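PDB 3T24: porin from Pseudomonas aeruginosa, which forms a beta-barrel channel of the OprD family in the bacterial outer membrane, through which small carboxylate-bearing solutes probably pass. Local coordinates for residues Asp170-Thr174 and Ala286-Gly290; Asn216-Tyr222 and Trp243-Asp249. All coordinates share one frame; numbering follows the deposited sequence.

Contact 1: residues Asp170-Thr174 and Ala286-Gly290; sequences DMTIT and AYING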
loop_
_atom_site.group_PDB
_atom_site.type_symbol
_atom_site.label_atom_id
_atom_site.label_comp_id
_atom_site.label_asym_id
_atom_site.label_seq_id
_atom_site.Cartn_x
_atom_site.Cartn_y
_atom_site.Cartn_z
ATOM N N ASP A 170 9.883 2.145 -16.935
ATOM C CA ASP A 170 10.801 2.685 -15.927
ATOM C C ASP A 170 10.026 3.382 -14.809
ATOM O O ASP A 170 8.958 3.946 -15.036
ATOM C CB ASP A 170 11.821 3.654 -16.544
ATOM C CG ASP A 170 12.865 2.951 -17.400
ATOM O OD1 ASP A 170 13.117 1.743 -17.211
ATOM O OD2 ASP A 170 13.447 3.619 -18.276
ATOM N N MET A 171 10.577 3.339 -13.608
ATOM C CA MET A 171 9.958 3.946 -12.439
ATOM C C MET A 171 10.234 5.450 -12.306
ATOM O O MET A 171 11.178 5.991 -12.892
ATOM C CB MET A 171 10.433 3.223 -11.180
ATOM C CG MET A 171 9.959 1.780 -11.109
ATOM S SD MET A 171 10.860 0.803 -9.885
ATOM C CE MET A 171 12.244 0.296 -10.898
ATOM N N THR A 172 9.395 6.124 -11.534
ATOM C CA THR A 172 9.670 7.507 -11.200
ATOM C C THR A 172 9.299 7.718 -9.749
ATOM O O THR A 172 8.948 6.776 -9.037
ATOM C CB THR A 172 8.896 8.539 -12.079
ATOM O OG1 THR A 172 7.488 8.301 -12.011
ATOM C CG2 THR A 172 9.330 8.493 -13.540
ATOM N N ILE A 173 9.365 8.972 -9.322
ATOM C CA ILE A 173 9.057 9.309 -7.952
ATOM C C ILE A 173 7.678 9.957 -7.902
ATOM O O ILE A 173 7.241 10.606 -8.849
ATOM C CB ILE A 173 10.114 10.270 -7.379
ATOM C CG1 ILE A 173 10.102 10.214 -5.853
ATOM C CG2 ILE A 173 9.876 11.731 -7.911
ATOM C CD1 ILE A 173 11.147 11.109 -5.200
ATOM N N THR A 174 6.971 9.766 -6.809
ATOM C CA THR A 174 5.724 10.495 -6.635
ATOM C C THR A 174 6.016 11.989 -6.515
ATOM O O THR A 174 6.817 12.404 -5.680
ATOM C CB THR A 174 5.001 10.024 -5.390
ATOM O OG1 THR A 174 4.906 8.590 -5.421
ATOM C CG2 THR A 174 3.579 10.661 -5.315
ATOM N N ALA A 286 9.462 10.584 0.251
ATOM C CA ALA A 286 9.862 9.999 -1.041
ATOM C C ALA A 286 9.363 8.562 -1.228
ATOM O O ALA A 286 9.632 7.687 -0.386
ATOM C CB ALA A 286 11.377 10.038 -1.200
ATOM N N TYR A 287 8.639 8.318 -2.324
ATOM C CA TYR A 287 8.198 6.943 -2.656
ATOM C C TYR A 287 7.908 6.736 -4.138
ATOM O O TYR A 287 7.583 7.686 -4.848
ATOM C CB TYR A 287 7.013 6.480 -1.789
ATOM C CG TYR A 287 5.725 7.298 -1.908
ATOM C CD1 TYR A 287 4.580 6.753 -2.482
ATOM C CD2 TYR A 287 5.646 8.586 -1.400
ATOM C CE1 TYR A 287 3.396 7.478 -2.561
ATOM C CE2 TYR A 287 4.470 9.320 -1.472
ATOM C CZ TYR A 287 3.346 8.764 -2.056
ATOM O OH TYR A 287 2.166 9.493 -2.138
ATOM N N ILE A 288 8.061 5.493 -4.602
ATOM C CA ILE A 288 7.885 5.185 -6.024
ATOM C C ILE A 288 6.528 5.663 -6.508
ATOM O O ILE A 288 5.509 5.454 -5.852
ATOM C CB ILE A 288 8.096 3.661 -6.351
ATOM C CG1 ILE A 288 9.556 3.264 -6.086
ATOM C CG2 ILE A 288 7.747 3.337 -7.800
ATOM C CD1 ILE A 288 9.722 1.822 -5.676
ATOM N N ASN A 289 6.533 6.329 -7.656
ATOM C CA ASN A 289 5.305 6.826 -8.233
ATOM C C ASN A 289 4.378 5.652 -8.592
ATOM O O ASN A 289 4.779 4.750 -9.311
ATOM C CB ASN A 289 5.613 7.648 -9.473
ATOM C CG ASN A 289 4.378 8.291 -10.047
ATOM O OD1 ASN A 289 3.511 8.731 -9.315
ATOM N ND2 ASN A 289 4.272 8.312 -11.349
ATOM N N GLY A 290 3.152 5.679 -8.083
ATOM C CA GLY A 290 2.214 4.605 -8.289
ATOM C C GLY A 290 2.085 3.737 -7.051
ATOM O O GLY A 290 1.047 3.124 -6.832
HETATM O O HOH W 1 7.152 4.353 -10.853
HETATM O O HOH W 2 7.665 10.900 -3.558
HETATM O O HOH W 3 2.309 6.989 -5.841
#

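Contact 2: residues Asn216-Tyr222 and Trp243-Asp249; sequences NFYKQHY and WARSTDD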
loop_
_atom_site.group_PDB
_atom_site.type_symbol
_atom_site.label_atom_id
_atom_site.label_comp_id
_atom_site.label_asym_id
_atom_site.label_seq_id
_atom_site.Cartn_x
_atom_site.Cartn_y
_atom_site.Cartn_z
ATOM N N ASN A 216 19.273 7.473 -8.972
ATOM C CA ASN A 216 19.213 8.875 -9.400
ATOM C C ASN A 216 18.134 9.736 -8.730
ATOM O O ASN A 216 18.197 10.977 -8.777
ATOM C CB ASN A 216 19.166 9.002 -10.934
ATOM C CG ASN A 216 20.408 8.414 -11.593
ATOM O OD1 ASN A 216 21.531 8.601 -11.115
ATOM N ND2 ASN A 216 20.209 7.671 -12.670
ATOM N N PHE A 217 17.173 9.091 -8.076
ATOM C CA PHE A 217 16.110 9.824 -7.398
ATOM C C PHE A 217 16.392 10.062 -5.927
ATOM O O PHE A 217 16.481 11.207 -5.497
ATOM C CB PHE A 217 14.760 9.114 -7.573
ATOM C CG PHE A 217 14.185 9.261 -8.943
ATOM C CD1 PHE A 217 13.255 10.250 -9.213
ATOM C CD2 PHE A 217 14.598 8.424 -9.977
ATOM C CE1 PHE A 217 12.722 10.387 -10.469
ATOM C CE2 PHE A 217 14.079 8.563 -11.246
ATOM C CZ PHE A 217 13.126 9.544 -11.493
ATOM N N TYR A 218 16.530 8.981 -5.161
ATOM C CA TYR A 218 16.668 9.084 -3.712
ATOM C C TYR A 218 17.197 7.820 -3.059
ATOM O O TYR A 218 17.125 6.709 -3.623
ATOM C CB TYR A 218 15.313 9.442 -3.072
ATOM C CG TYR A 218 14.263 8.332 -3.113
ATOM C CD1 TYR A 218 14.192 7.375 -2.103
ATOM C CD2 TYR A 218 13.352 8.240 -4.163
ATOM C CE1 TYR A 218 13.257 6.384 -2.128
ATOM C CE2 TYR A 218 12.382 7.250 -4.189
ATOM C CZ TYR A 218 12.352 6.318 -3.172
ATOM O OH TYR A 218 11.401 5.332 -3.188
ATOM N N LYS A 219 17.720 8.010 -1.854
ATOM C CA LYS A 219 18.064 6.926 -0.949
ATOM C C LYS A 219 17.201 7.117 0.275
ATOM O O LYS A 219 16.934 8.245 0.694
ATOM C CB LYS A 219 19.516 7.026 -0.493
ATOM C CG LYS A 219 20.521 7.265 -1.574
ATOM C CD LYS A 219 21.930 7.117 -1.023
ATOM C CE LYS A 219 22.890 8.017 -1.764
ATOM N NZ LYS A 219 22.584 9.452 -1.482
ATOM N N GLN A 220 16.803 6.021 0.895
ATOM C CA GLN A 220 15.940 6.122 2.050
ATOM C C GLN A 220 16.311 5.041 3.054
ATOM O O GLN A 220 16.542 3.887 2.679
ATOM C CB GLN A 220 14.494 5.967 1.613
ATOM C CG GLN A 220 13.455 6.097 2.722
ATOM C CD GLN A 220 12.047 6.009 2.160
ATOM O OE1 GLN A 220 11.467 4.926 2.085
ATOM N NE2 GLN A 220 11.508 7.145 1.725
ATOM N N HIS A 221 16.394 5.444 4.321
ATOM C CA HIS A 221 16.570 4.528 5.441
ATOM C C HIS A 221 15.288 4.589 6.251
ATOM O O HIS A 221 14.832 5.678 6.623
ATOM C CB HIS A 221 17.769 4.942 6.314
ATOM C CG HIS A 221 19.073 4.927 5.577
ATOM N ND1 HIS A 221 20.036 3.965 5.788
ATOM C CD2 HIS A 221 19.554 5.735 4.602
ATOM C CE1 HIS A 221 21.064 4.186 4.984
ATOM N NE2 HIS A 221 20.797 5.257 4.260
ATOM N N TYR A 222 14.688 3.431 6.489
ATOM C CA TYR A 222 13.446 3.371 7.232
ATOM C C TYR A 222 13.669 2.588 8.509
ATOM O O TYR A 222 14.107 1.440 8.463
ATOM C CB TYR A 222 12.356 2.686 6.402
ATOM C CG TYR A 222 11.009 3.313 6.583
ATOM C CD1 TYR A 222 10.411 4.047 5.548
ATOM C CD2 TYR A 222 10.333 3.198 7.788
ATOM C CE1 TYR A 222 9.175 4.644 5.713
ATOM C CE2 TYR A 222 9.098 3.803 7.970
ATOM C CZ TYR A 222 8.523 4.529 6.930
ATOM O OH TYR A 222 7.294 5.124 7.109
ATOM N N TRP A 243 10.281 5.903 11.413
ATOM C CA TRP A 243 11.104 7.062 11.102
ATOM C C TRP A 243 11.930 6.791 9.867
ATOM O O TRP A 243 12.605 5.779 9.779
ATOM C CB TRP A 243 12.018 7.396 12.284
ATOM C CG TRP A 243 12.757 8.662 12.081
ATOM C CD1 TRP A 243 12.309 9.929 12.345
ATOM C CD2 TRP A 243 14.079 8.804 11.559
ATOM N NE1 TRP A 243 13.279 10.847 12.029
ATOM C CE2 TRP A 243 14.375 10.185 11.545
ATOM C CE3 TRP A 243 15.046 7.900 11.111
ATOM C CZ2 TRP A 243 15.593 10.680 11.093
ATOM C CZ3 TRP A 243 16.251 8.389 10.666
ATOM C CH2 TRP A 243 16.517 9.769 10.656
ATOM N N ALA A 244 11.865 7.695 8.899
ATOM C CA ALA A 244 12.546 7.477 7.631
ATOM C C ALA A 244 13.311 8.721 7.232
ATOM O O ALA A 244 12.792 9.833 7.311
ATOM C CB ALA A 244 11.543 7.122 6.543
ATOM N N ARG A 245 14.547 8.514 6.799
ATOM C CA ARG A 245 15.372 9.576 6.268
ATOM C C ARG A 245 15.518 9.305 4.772
ATOM O O ARG A 245 15.944 8.213 4.362
ATOM C CB ARG A 245 16.736 9.579 6.981
ATOM C CG ARG A 245 17.785 10.534 6.422
ATOM C CD ARG A 245 17.184 11.909 6.294
ATOM N NE ARG A 245 18.154 12.967 6.027
ATOM C CZ ARG A 245 17.862 14.061 5.333
ATOM N NH1 ARG A 245 16.642 14.214 4.834
ATOM N NH2 ARG A 245 18.783 14.995 5.126
ATOM N N SER A 246 15.122 10.283 3.960
ATOM C CA SER A 246 15.267 10.168 2.517
ATOM C C SER A 246 16.191 11.275 2.062
ATOM O O SER A 246 16.145 12.380 2.585
ATOM C CB SER A 246 13.927 10.278 1.786
ATOM O OG SER A 246 12.928 9.478 2.381
ATOM N N THR A 247 17.022 10.974 1.073
ATOM C CA THR A 247 18.065 11.884 0.659
ATOM C C THR A 247 18.176 11.741 -0.855
ATOM O O THR A 247 17.764 10.726 -1.418
ATOM C CB THR A 247 19.364 11.498 1.381
ATOM O OG1 THR A 247 19.943 12.656 1.967
ATOM C CG2 THR A 247 20.361 10.827 0.453
ATOM N N ASP A 248 18.702 12.742 -1.537
ATOM C CA ASP A 248 18.693 12.679 -2.992
ATOM C C ASP A 248 19.802 11.770 -3.546
ATOM O O ASP A 248 20.726 11.415 -2.831
ATOM C CB ASP A 248 18.825 14.083 -3.569
ATOM C CG ASP A 248 20.231 14.566 -3.535
ATOM O OD1 ASP A 248 20.969 14.254 -4.498
ATOM O OD2 ASP A 248 20.596 15.230 -2.541
ATOM N N ASP A 249 19.707 11.393 -4.818
ATOM C CA ASP A 249 20.716 10.525 -5.434
ATOM C C ASP A 249 21.329 11.155 -6.694
ATOM O O ASP A 249 21.611 10.467 -7.672
ATOM C CB ASP A 249 20.136 9.133 -5.757
ATOM C CG ASP A 249 21.227 8.104 -6.083
ATOM O OD1 ASP A 249 22.301 8.181 -5.455
ATOM O OD2 ASP A 249 21.023 7.232 -6.966
#

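Contact 1: residues Asp170-Thr174 and Ala286-Gly290
Ala286 opens the contact with its methyl group, CB lying 4.1 Å from CD1 of Ile173, whose CG1 branch stands anti to the backbone N (chi1 -159°) and carries its end toward the alanine. At Tyr287 the joining turns polar. Its carbonyl O accepts two hydrogen bonds from one residue: Thr174 N at 2.9 Å, almost in line with the C=O, and Thr174 OG1, also at 2.9 Å, from above the carbonyl plane. With both bonds made, the threonine lies over a face of the Tyr287 ring, with Thr174 CB 4.0 Å from the ring centroid in a CH-pi contact. The phenol OH, beyond this, is hydrogen-bonded to Asp303. Ile288 pairs with Ile173 in a lone backbone bridge. Both side chains turn off it, yet CG2 of Ile288 meets CG of Met171 at 4.3 Å. Asn289 N then gives Thr172 O a nearly straight bond of 2.8 Å, arriving above the carbonyl plane. The Asn289 side chain runs alongside that of Thr172, and Asn289 ND2 gives Thr172 OG1 a weak hydrogen bond of 3.3 Å. A water links Thr172 N to Asn289 O, and another joins Gly290 N to Thr174 OG1. An isolated beta bridge thus ties two long loops of the barrel together, consistent with the inward-folded loops that narrow the channel in OprD-family porins.

Contact 2: residues Asn216-Tyr222 and Trp243-Asp249
This is an antiparallel strand pairing in the beta hairpin 218-230/235-248, at the end away from the connecting turn. Lys219 with Thr247 and His221 with Arg245 form the hydrogen-bonded pairs, each with two backbone bonds; Lys219 N to Thr247 O and His221 N to Arg245 O both measure 2.8 Å. Between and beside them Tyr218 with Asp248, Gln220 with Ser246, and Tyr222 with Ala244 are non-hydrogen-bonded. On the face carrying Gln220 and Tyr222, the glutamine is fully extended, CG anti to the backbone N (chi1 -178°), and its NE2 gives Ser246 OG a bond of 2.8 Å in the amide plane. The same nitrogen also bonds to Ala286 O, so both of its protons appear to be used. Next along, the Ala244 methyl sits over one face of the Tyr222 ring, CB 3.7 Å from the centroid. On the other face Lys219 lies beside Thr247, then bends at its last two torsions so that NZ bonds Asp248 O at 3.0 Å. Lys219 NZ is also 4.2 Å from Asp249 OD1, an attraction of opposite charges too long for a salt bridge. Past the strand ends Asp249 OD2 accepts a hydrogen bond from Asn216 N at 2.7 Å, met on the anti side of the carboxylate. Nearby, Arg245 forms a salt bridge with Asp255, and His221 ND1 bonds Tyr209 OH. The hairpin runs on into the barrel wall, strand 205-214 pairing with 218-230 and strand 255-267 with 235-248.

Overall arrangement
Both contacts are partly buried, but one joins strands of the wall and the other loops between strands. Contact 2 is a regular strand pairing between neighbours in sequence, its backbone bonds supplemented by a lysine near acidic residues. Contact 1 joins loops more than a hundred residues apart by one bridge, relying on uncharged side chains, a carbonyl that accepts two bonds, and bridging waters. Contact 2 lies within the chain span that contact 1 closes, their centres about 12 Å apart. The two meet where Tyr218 OH packs against Tyr287 CA and Phe217 CD1 rests on Ile173 CB, whereas the His221 side chain, on the sheet face opposite Gln220, lies about 5 Å from a bound C8E detergent molecule.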